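Local structure of angiopoietin-related protein 3 (Homo sapiens, 6EUA) at residues S24-I29 / V36-C41; E64-Y69 / L146-W151; L98-E103 / T214-H219. The protein raises plasma triglycerides by inhibiting lipoprotein lipase, while its fibrinogen-like C-terminal domain, the part described here, is sufficient to mediate endothelial cell adhesion. One frame throughout, in Å; residues are numbered along the deposited sequence.

Interaction 1: residues S24-I29 / V36-C41; sequences SGMYAI and VFHVYC
Gly25, Tyr27 and Ile29 each exchange two backbone hydrogen bonds with Cys41, Val39 and Phe37 respectively, which defines an antiparallel beta hairpin; the two strand directions make 142°, evidence of marked twist. The central bond, Tyr27 N to Val39 O, is 2.8 Å long and nearly along the C=O axis. The intervening non-hydrogen-bonded pairs, Met26 with Tyr40 and Ala28 with His38, put their side chains on one face of the sheet, while Tyr27, Ile29, Phe37, Val39 and Cys41 occupy the other. On that second face Ile29 bridges two partners: its CG1 lies over the Phe37 ring, 4.2 Å from the centroid in a CH-pi contact, and its CD1 meets Val39 CG1 at 3.6 Å. Cys41 SG approaches Tyr27 CD2 obliquely at 3.6 Å, and its disulfide to Cys13 fastens helix 13-18 against this face. On the first face Ala28 CB sits over the His38 ring, 4.2 Å from its centroid. Tyr40 CG is anti to the backbone N (chi1 -171°), which carries the ring across the neighbouring strand until CE2 is 3.5 Å from Gly25 CA, with Gly25 N above the ring face. Tyr40 OH is hydrogen-bonded to Arg75 NH1 of the second subunit. An alanine here would probably uncover the Gly25 backbone and leave that arginine without its hydroxyl partner. His38 packs edge-to-face on Tyr27 of the third subunit, and Tyr27 likewise on His38 of the second. Both faces thus reach other subunits: Tyr27 from the Cys41 side, mostly hydrocarbon, sulfur and ring, Tyr40 and His38 from the other.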
loop_
_atom_site.group_PDB
_atom_site.type_symbol
_atom_site.label_atom_id
_atom_site.label_comp_id
_atom_site.label_asym_id
_atom_site.label_seq_id
_atom_site.Cartn_x
_atom_site.Cartn_y
_atom_site.Cartn_z
ATOM N N SER A 24 -2.883 4.145 10.037
ATOM C CA SER A 24 -3.023 4.768 8.728
ATOM C C SER A 24 -3.131 3.716 7.631
ATOM O O SER A 24 -2.565 2.621 7.733
ATOM C CB SER A 24 -1.825 5.665 8.417
ATOM O OG SER A 24 -1.795 6.844 9.198
ATOM N N GLY A 25 -3.834 4.071 6.563
ATOM C CA GLY A 25 -4.027 3.166 5.449
ATOM C C GLY A 25 -5.290 3.497 4.670
ATOM O O GLY A 25 -5.977 4.486 4.942
ATOM N N MET A 26 -5.581 2.621 3.703
ATOM C CA MET A 26 -6.665 2.801 2.740
ATOM C C MET A 26 -7.969 2.235 3.298
ATOM O O MET A 26 -8.010 1.084 3.751
ATOM C CB MET A 26 -6.299 2.112 1.416
ATOM C CG MET A 26 -7.342 2.240 0.270
ATOM S SD MET A 26 -6.889 1.411 -1.291
ATOM C CE MET A 26 -6.581 -0.262 -0.722
ATOM N N TYR A 27 -9.036 3.035 3.247
ATOM C CA TYR A 27 -10.321 2.647 3.825
ATOM C C TYR A 27 -11.461 3.092 2.913
ATOM O O TYR A 27 -11.349 4.103 2.218
ATOM C CB TYR A 27 -10.533 3.265 5.217
ATOM C CG TYR A 27 -9.564 2.820 6.300
ATOM C CD1 TYR A 27 -9.786 1.654 7.023
ATOM C CD2 TYR A 27 -8.440 3.583 6.615
ATOM C CE1 TYR A 27 -8.906 1.245 8.017
ATOM C CE2 TYR A 27 -7.554 3.180 7.611
ATOM C CZ TYR A 27 -7.794 2.015 8.310
ATOM O OH TYR A 27 -6.910 1.613 9.296
ATOM N N ALA A 28 -12.565 2.336 2.929
ATOM C CA ALA A 28 -13.804 2.755 2.274
ATOM C C ALA A 28 -14.594 3.693 3.184
ATOM O O ALA A 28 -14.756 3.419 4.378
ATOM C CB ALA A 28 -14.671 1.546 1.904
ATOM N N ILE A 29 -15.083 4.802 2.624
ATOM C CA ILE A 29 -15.980 5.698 3.343
ATOM C C ILE A 29 -17.177 5.986 2.446
ATOM O O ILE A 29 -17.167 5.716 1.244
ATOM C CB ILE A 29 -15.304 7.026 3.772
ATOM C CG1 ILE A 29 -14.876 7.841 2.533
ATOM C CG2 ILE A 29 -14.139 6.766 4.721
ATOM C CD1 ILE A 29 -14.490 9.290 2.832
ATOM N N VAL A 36 -19.979 5.039 -2.299
ATOM C CA VAL A 36 -18.801 4.555 -1.587
ATOM C C VAL A 36 -17.559 4.894 -2.396
ATOM O O VAL A 36 -17.540 4.750 -3.625
ATOM C CB VAL A 36 -18.880 3.033 -1.358
ATOM C CG1 VAL A 36 -17.575 2.524 -0.755
ATOM C CG2 VAL A 36 -20.084 2.651 -0.498
ATOM N N PHE A 37 -16.520 5.370 -1.719
ATOM C CA PHE A 37 -15.222 5.519 -2.357
ATOM C C PHE A 37 -14.128 5.341 -1.307
ATOM O O PHE A 37 -14.383 5.370 -0.101
ATOM C CB PHE A 37 -15.098 6.860 -3.104
ATOM C CG PHE A 37 -15.209 8.085 -2.230
ATOM C CD1 PHE A 37 -14.090 8.627 -1.630
ATOM C CD2 PHE A 37 -16.422 8.733 -2.071
ATOM C CE1 PHE A 37 -14.185 9.775 -0.828
ATOM C CE2 PHE A 37 -16.534 9.900 -1.290
ATOM C CZ PHE A 37 -15.415 10.416 -0.670
ATOM N N HIS A 38 -12.901 5.145 -1.784
ATOM C CA HIS A 38 -11.780 4.823 -0.914
ATOM C C HIS A 38 -10.915 6.048 -0.680
ATOM O O HIS A 38 -10.689 6.844 -1.596
ATOM C CB HIS A 38 -10.929 3.694 -1.495
ATOM C CG HIS A 38 -11.654 2.392 -1.551
ATOM N ND1 HIS A 38 -11.449 1.384 -0.633
ATOM C CD2 HIS A 38 -12.628 1.955 -2.382
ATOM C CE1 HIS A 38 -12.250 0.371 -0.913
ATOM N NE2 HIS A 38 -12.974 0.689 -1.972
ATOM N N VAL A 39 -10.413 6.172 0.553
ATOM C CA VAL A 39 -9.532 7.257 0.943
ATOM C C VAL A 39 -8.330 6.659 1.652
ATOM O O VAL A 39 -8.347 5.509 2.103
ATOM C CB VAL A 39 -10.233 8.281 1.862
ATOM C CG1 VAL A 39 -11.298 9.051 1.101
ATOM C CG2 VAL A 39 -10.800 7.597 3.134
ATOM N N TYR A 40 -7.270 7.459 1.743
ATOM C CA TYR A 40 -6.161 7.165 2.642
ATOM C C TYR A 40 -6.399 7.936 3.936
ATOM O O TYR A 40 -6.498 9.171 3.915
ATOM C CB TYR A 40 -4.806 7.527 2.026
ATOM C CG TYR A 40 -3.665 7.015 2.864
ATOM C CD1 TYR A 40 -3.151 7.768 3.915
ATOM C CD2 TYR A 40 -3.123 5.759 2.628
ATOM C CE1 TYR A 40 -2.116 7.276 4.707
ATOM C CE2 TYR A 40 -2.089 5.264 3.405
ATOM C CZ TYR A 40 -1.592 6.026 4.438
ATOM O OH TYR A 40 -0.575 5.527 5.214
ATOM N N CYS A 41 -6.553 7.210 5.047
ATOM C CA CYS A 41 -6.700 7.838 6.355
ATOM C C CYS A 41 -5.315 7.931 6.976
ATOM O O CYS A 41 -4.606 6.925 7.072
ATOM C CB CYS A 41 -7.652 7.058 7.267
ATOM S SG CYS A 41 -9.411 7.031 6.733
#

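Interaction 2: residues E64-Y69 / L146-W151; sequences ETWENY and LVFSTW
Trp66 and Thr150 have the nearest CA atoms across the two segments, 5.6 Å apart, and no direct hydrogen bond joins the two segments. In this fibrinogen C-terminal domain the contact sets the N-terminal end of helix 66-71, with Thr65 at its N-cap, against strand 147-149 and the residues that follow it. The N-cap bond, Asn68 N to Thr65 OG1, is weak by its length of 3.5 Å. Thr150 wedges in with both branches. Its CG2 reaches Tyr69 CD1 at 3.5 Å, and its OG1 lies in the plane of the Trp66 indole, at the ring edge. That hydroxyl is hydrogen-bonded to Asp152 OD1, which also accepts from Trp66 N, so one carboxylate oxygen ties the first turn of the helix to the threonine. Trp66 CG is anti to the backbone N (chi1 179°), a setting that sends the indole along the strand until CZ3 meets Phe148 CD2 at 3.9 Å, at the edge of the phenyl ring. Tyr69 crosses Phe148 from another direction: the planes are inclined at 57°, and CD2 comes to 3.6 Å from Phe148 CZ. Near Glu64, the Trp151 indole passes obliquely, with CD1 3.3 Å from Glu64 O. The same carbonyl oxygen receives a hydrogen bond from a water that in turn accepts from Trp151 N, a single-water bridge between the two backbones.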
loop_
_atom_site.group_PDB
_atom_site.type_symbol
_atom_site.label_atom_id
_atom_site.label_comp_id
_atom_site.label_asym_id
_atom_site.label_seq_id
_atom_site.Cartn_x
_atom_site.Cartn_y
_atom_site.Cartn_z
ATOM N N GLU A 64 -3.568 17.986 -14.969
ATOM C CA GLU A 64 -4.711 17.200 -15.403
ATOM C C GLU A 64 -5.889 18.098 -15.763
ATOM O O GLU A 64 -5.919 19.302 -15.473
ATOM C CB GLU A 64 -5.116 16.201 -14.311
ATOM C CG GLU A 64 -4.350 14.889 -14.361
ATOM C CD GLU A 64 -4.772 14.006 -15.530
ATOM O OE1 GLU A 64 -4.088 12.990 -15.772
ATOM O OE2 GLU A 64 -5.782 14.318 -16.209
ATOM N N THR A 65 -6.874 17.476 -16.401
ATOM C CA THR A 65 -8.072 18.157 -16.853
ATOM C C THR A 65 -8.956 18.519 -15.670
ATOM O O THR A 65 -8.817 17.986 -14.554
ATOM C CB THR A 65 -8.878 17.267 -17.797
ATOM O OG1 THR A 65 -8.910 15.926 -17.280
ATOM C CG2 THR A 65 -8.247 17.254 -19.174
ATOM N N TRP A 66 -9.910 19.409 -15.950
ATOM C CA TRP A 66 -10.946 19.738 -14.978
ATOM C C TRP A 66 -11.700 18.488 -14.535
ATOM O O TRP A 66 -11.926 18.281 -13.337
ATOM C CB TRP A 66 -11.907 20.776 -15.568
ATOM C CG TRP A 66 -13.031 21.157 -14.650
ATOM C CD1 TRP A 66 -14.307 20.678 -14.675
ATOM C CD2 TRP A 66 -12.977 22.094 -13.565
ATOM N NE1 TRP A 66 -15.052 21.256 -13.673
ATOM C CE2 TRP A 66 -14.260 22.133 -12.981
ATOM C CE3 TRP A 66 -11.971 22.907 -13.033
ATOM C CZ2 TRP A 66 -14.560 22.948 -11.894
ATOM C CZ3 TRP A 66 -12.275 23.722 -11.954
ATOM C CH2 TRP A 66 -13.558 23.735 -11.397
ATOM N N GLU A 67 -12.096 17.632 -15.482
ATOM C CA GLU A 67 -12.858 16.451 -15.087
ATOM C C GLU A 67 -12.058 15.591 -14.115
ATOM O O GLU A 67 -12.578 15.158 -13.080
ATOM C CB GLU A 67 -13.273 15.637 -16.312
ATOM C CG GLU A 67 -14.333 16.307 -17.188
ATOM C CD GLU A 67 -15.657 16.536 -16.467
ATOM O OE1 GLU A 67 -16.009 17.713 -16.203
ATOM O OE2 GLU A 67 -16.348 15.536 -16.177
ATOM N N ASN A 68 -10.777 15.374 -14.412
ATOM C CA ASN A 68 -9.953 14.551 -13.541
ATOM C C ASN A 68 -9.672 15.223 -12.201
ATOM O O ASN A 68 -9.631 14.532 -11.167
ATOM C CB ASN A 68 -8.673 14.172 -14.281
ATOM C CG ASN A 68 -8.902 13.013 -15.245
ATOM O OD1 ASN A 68 -9.888 12.284 -15.125
ATOM N ND2 ASN A 68 -8.026 12.872 -16.232
ATOM N N TYR A 69 -9.496 16.554 -12.173
ATOM C CA TYR A 69 -9.385 17.203 -10.869
ATOM C C TYR A 69 -10.702 17.122 -10.103
ATOM O O TYR A 69 -10.693 17.095 -8.861
ATOM C CB TYR A 69 -8.905 18.652 -11.016
ATOM C CG TYR A 69 -7.397 18.790 -10.847
ATOM C CD1 TYR A 69 -6.568 18.933 -11.960
ATOM C CD2 TYR A 69 -6.800 18.746 -9.583
ATOM C CE1 TYR A 69 -5.192 19.033 -11.828
ATOM C CE2 TYR A 69 -5.412 18.855 -9.437
ATOM C CZ TYR A 69 -4.615 18.996 -10.567
ATOM O OH TYR A 69 -3.241 19.110 -10.444
ATOM N N LEU A 146 -11.086 31.828 -2.993
ATOM C CA LEU A 146 -10.116 31.277 -3.935
ATOM C C LEU A 146 -10.805 30.315 -4.894
ATOM O O LEU A 146 -11.368 29.305 -4.463
ATOM C CB LEU A 146 -8.989 30.560 -3.198
ATOM C CG LEU A 146 -8.340 31.390 -2.098
ATOM C CD1 LEU A 146 -7.551 30.482 -1.194
ATOM C CD2 LEU A 146 -7.466 32.457 -2.724
ATOM N N VAL A 147 -10.707 30.599 -6.187
ATOM C CA VAL A 147 -11.395 29.842 -7.226
ATOM C C VAL A 147 -10.440 28.808 -7.812
ATOM O O VAL A 147 -9.290 29.129 -8.142
ATOM C CB VAL A 147 -11.916 30.780 -8.326
ATOM C CG1 VAL A 147 -12.509 29.977 -9.466
ATOM C CG2 VAL A 147 -12.923 31.748 -7.752
ATOM N N PHE A 148 -10.916 27.573 -7.956
ATOM C CA PHE A 148 -10.117 26.513 -8.558
ATOM C C PHE A 148 -10.112 26.624 -10.075
ATOM O O PHE A 148 -11.138 26.916 -10.695
ATOM C CB PHE A 148 -10.662 25.147 -8.159
ATOM C CG PHE A 148 -9.639 24.052 -8.183
ATOM C CD1 PHE A 148 -8.829 23.819 -7.071
ATOM C CD2 PHE A 148 -9.494 23.241 -9.301
ATOM C CE1 PHE A 148 -7.891 22.794 -7.072
ATOM C CE2 PHE A 148 -8.551 22.211 -9.311
ATOM C CZ PHE A 148 -7.757 21.979 -8.191
ATOM N N SER A 149 -8.953 26.360 -10.674
ATOM C CA SER A 149 -8.808 26.389 -12.121
ATOM C C SER A 149 -7.848 25.293 -12.562
ATOM O O SER A 149 -6.909 24.945 -11.838
ATOM C CB SER A 149 -8.299 27.753 -12.597
ATOM O OG SER A 149 -9.284 28.747 -12.373
ATOM N N THR A 150 -8.084 24.768 -13.766
ATOM C CA THR A 150 -7.206 23.804 -14.422
ATOM C C THR A 150 -6.764 24.363 -15.777
ATOM O O THR A 150 -7.178 25.450 -16.183
ATOM C CB THR A 150 -7.905 22.450 -14.579
ATOM O OG1 THR A 150 -9.142 22.635 -15.279
ATOM C CG2 THR A 150 -8.179 21.832 -13.212
ATOM N N TRP A 151 -5.898 23.614 -16.482
ATOM C CA TRP A 151 -5.364 24.122 -17.749
ATOM C C TRP A 151 -6.454 24.275 -18.797
ATOM O O TRP A 151 -6.340 25.121 -19.692
ATOM C CB TRP A 151 -4.246 23.213 -18.281
ATOM C CG TRP A 151 -4.702 21.884 -18.843
ATOM C CD1 TRP A 151 -4.733 20.683 -18.183
ATOM C CD2 TRP A 151 -5.165 21.609 -20.182
ATOM N NE1 TRP A 151 -5.189 19.690 -19.018
ATOM C CE2 TRP A 151 -5.467 20.229 -20.245
ATOM C CE3 TRP A 151 -5.362 22.394 -21.321
ATOM C CZ2 TRP A 151 -5.946 19.618 -21.401
ATOM C CZ3 TRP A 151 -5.847 21.789 -22.471
ATOM C CH2 TRP A 151 -6.139 20.408 -22.499
HETATM O O HOH W 1 -4.334 21.433 -14.849
#

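Interaction 3: residues L98-E103 / T214-H219; sequences LRIELE and TKMLIH
Glu101 and Lys215 form a hydrogen-bonded antiparallel pair, Lys215 N to Glu101 O being 2.9 Å, and their side chains run alongside each other in the same direction. The strands run at 160°, and Arg99 with Leu217 makes the second hydrogen-bonded pair; together these give four backbone bonds in the central sheet of the fibrinogen C-terminal domain. The side chain of Glu101 can be followed outward. CB lies 4.1 Å from Lys215 CB, and beyond CG, which is anti to the carbonyl carbon (chi1 -76°), the chain is extended. CD passes Leu217 CD1 at 4.3 Å. At the tip the two oxygens differ: OE1 touches the aliphatic Lys215 CD at 3.7 Å, while OE2 takes two hydrogen bonds from Arg99, its own strand neighbour two residues back. In this salt bridge within the strand, Arg99 offers NE and NH2 side-on, each 2.8 Å from Glu101 OE2, and both meet that oxygen on its anti side. The N-H...O angles, near 140°, show two bent bonds sharing one acceptor. Lys215 NZ does not touch Glu101 but pairs with Asp42, a salt bridge to strand 37-44. The other face is mainly apolar: Leu98 CD1 packs on Ile218 CG2 at 3.9 Å and on Met216 CE, and Leu102 CD2 meets Thr214 CG2 at 3.9 Å, while Thr214 OG1 is hydrogen-bonded to Gln53. One face therefore buries mostly hydrocarbon, while the Glu101 face mixes the buried Leu217 with a salt bridge that probably limits the rotation of the carboxylate and a lysine committed to a different strand.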
loop_
_atom_site.group_PDB
_atom_site.type_symbol
_atom_site.label_atom_id
_atom_site.label_comp_id
_atom_site.label_asym_id
_atom_site.label_seq_id
_atom_site.Cartn_x
_atom_site.Cartn_y
_atom_site.Cartn_z
ATOM N N LEU A 98 -7.714 22.222 7.511
ATOM C CA LEU A 98 -6.783 21.766 6.485
ATOM C C LEU A 98 -5.360 21.833 7.012
ATOM O O LEU A 98 -4.932 22.876 7.516
ATOM C CB LEU A 98 -6.906 22.601 5.205
ATOM C CG LEU A 98 -5.786 22.413 4.161
ATOM C CD1 LEU A 98 -5.982 21.141 3.353
ATOM C CD2 LEU A 98 -5.655 23.625 3.225
ATOM N N ARG A 99 -4.624 20.730 6.880
ATOM C CA ARG A 99 -3.216 20.692 7.247
ATOM C C ARG A 99 -2.387 20.472 5.995
ATOM O O ARG A 99 -2.692 19.587 5.187
ATOM C CB ARG A 99 -2.926 19.602 8.278
ATOM C CG ARG A 99 -1.436 19.378 8.566
ATOM C CD ARG A 99 -1.257 18.488 9.778
ATOM N NE ARG A 99 0.138 18.089 9.933
ATOM C CZ ARG A 99 0.899 18.454 10.952
ATOM N NH1 ARG A 99 0.386 19.227 11.899
ATOM N NH2 ARG A 99 2.169 18.063 11.014
ATOM N N ILE A 100 -1.374 21.307 5.810
ATOM C CA ILE A 100 -0.443 21.178 4.696
ATOM C C ILE A 100 0.902 20.783 5.280
ATOM O O ILE A 100 1.415 21.452 6.183
ATOM C CB ILE A 100 -0.355 22.472 3.875
ATOM C CG1 ILE A 100 -1.660 22.675 3.092
ATOM C CG2 ILE A 100 0.862 22.448 2.944
ATOM C CD1 ILE A 100 -1.747 24.001 2.365
ATOM N N GLU A 101 1.453 19.681 4.792
ATOM C CA GLU A 101 2.744 19.177 5.236
ATOM C C GLU A 101 3.685 19.236 4.051
ATOM O O GLU A 101 3.396 18.672 2.990
ATOM C CB GLU A 101 2.638 17.750 5.768
ATOM C CG GLU A 101 2.024 17.651 7.144
ATOM C CD GLU A 101 2.243 16.291 7.781
ATOM O OE1 GLU A 101 2.686 15.359 7.068
ATOM O OE2 GLU A 101 1.967 16.158 8.994
ATOM N N LEU A 102 4.784 19.952 4.219
ATOM C CA LEU A 102 5.800 20.057 3.195
ATOM C C LEU A 102 7.084 19.457 3.739
ATOM O O LEU A 102 7.394 19.588 4.927
ATOM C CB LEU A 102 6.017 21.519 2.776
ATOM C CG LEU A 102 4.779 22.383 2.517
ATOM C CD1 LEU A 102 5.187 23.860 2.477
ATOM C CD2 LEU A 102 4.100 21.985 1.219
ATOM N N GLU A 103 7.826 18.791 2.871
ATOM C CA GLU A 103 9.156 18.311 3.200
ATOM C C GLU A 103 10.087 18.846 2.127
ATOM O O GLU A 103 9.789 18.726 0.934
ATOM C CB GLU A 103 9.178 16.779 3.277
ATOM C CG GLU A 103 10.514 16.144 2.974
ATOM C CD GLU A 103 10.484 14.626 3.109
ATOM O OE1 GLU A 103 10.588 14.123 4.250
ATOM O OE2 GLU A 103 10.348 13.941 2.072
ATOM N N THR A 214 4.675 16.697 -0.744
ATOM C CA THR A 214 3.570 17.414 -0.127
ATOM C C THR A 214 2.505 16.438 0.349
ATOM O O THR A 214 2.313 15.371 -0.237
ATOM C CB THR A 214 2.899 18.436 -1.107
ATOM O OG1 THR A 214 2.242 17.740 -2.189
ATOM C CG2 THR A 214 3.935 19.414 -1.667
ATOM N N LYS A 215 1.803 16.830 1.412
ATOM C CA LYS A 215 0.548 16.211 1.807
ATOM C C LYS A 215 -0.450 17.316 2.099
ATOM O O LYS A 215 -0.099 18.331 2.707
ATOM C CB LYS A 215 0.685 15.339 3.059
ATOM C CG LYS A 215 1.364 13.985 2.862
ATOM C CD LYS A 215 1.595 13.333 4.215
ATOM C CE LYS A 215 2.343 12.014 4.106
ATOM N NZ LYS A 215 1.963 11.069 5.191
ATOM N N MET A 216 -1.696 17.107 1.692
ATOM C CA MET A 216 -2.815 17.936 2.119
ATOM C C MET A 216 -3.810 17.047 2.848
ATOM O O MET A 216 -4.221 16.009 2.315
ATOM C CB MET A 216 -3.461 18.643 0.922
ATOM C CG MET A 216 -2.429 19.387 0.057
ATOM S SD MET A 216 -3.167 20.340 -1.288
ATOM C CE MET A 216 -4.126 21.505 -0.330
ATOM N N LEU A 217 -4.185 17.448 4.068
ATOM C CA LEU A 217 -4.980 16.618 4.966
ATOM C C LEU A 217 -6.119 17.422 5.582
ATOM O O LEU A 217 -5.915 18.563 5.996
ATOM C CB LEU A 217 -4.108 16.043 6.092
ATOM C CG LEU A 217 -2.988 15.117 5.606
ATOM C CD1 LEU A 217 -1.627 15.664 6.007
ATOM C CD2 LEU A 217 -3.208 13.701 6.121
ATOM N N ILE A 218 -7.302 16.810 5.706
ATOM C CA ILE A 218 -8.450 17.497 6.297
ATOM C C ILE A 218 -9.079 16.654 7.399
ATOM O O ILE A 218 -8.966 15.423 7.414
ATOM C CB ILE A 218 -9.525 17.866 5.247
ATOM C CG1 ILE A 218 -10.252 16.612 4.736
ATOM C CG2 ILE A 218 -8.903 18.656 4.100
ATOM C CD1 ILE A 218 -11.309 16.929 3.667
ATOM N N HIS A 219 -9.752 17.334 8.329
ATOM C CA HIS A 219 -10.600 16.665 9.311
ATOM C C HIS A 219 -11.639 17.658 9.819
ATOM O O HIS A 219 -11.403 18.871 9.769
ATOM C CB HIS A 219 -9.769 16.066 10.464
ATOM C CG HIS A 219 -9.247 17.060 11.460
ATOM N ND1 HIS A 219 -10.061 17.771 12.316
ATOM C CD2 HIS A 219 -7.977 17.409 11.779
ATOM C CE1 HIS A 219 -9.318 18.537 13.096
ATOM N NE2 HIS A 219 -8.050 18.340 12.787
#

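Interactions 1 and 3 belong to one antiparallel sheet, yet their settings differ. The centre of interaction 3 is about 6 Å from the centre of the chain; it joins strands more than a hundred residues apart, with one mainly apolar face and one that mixes charged groups with a buried leucine. Interaction 1, its centre about 16 Å from the centre of the chain, is a local hairpin, buried partly by neighbouring subunits and richer in aromatic and sulfur contacts. Interaction 2 is a partly buried contact that no other chain touches; it replaces strand pairing with obliquely packed rings, a threonine wedge and a water. Its segments alternate along the chain with those of interaction 3.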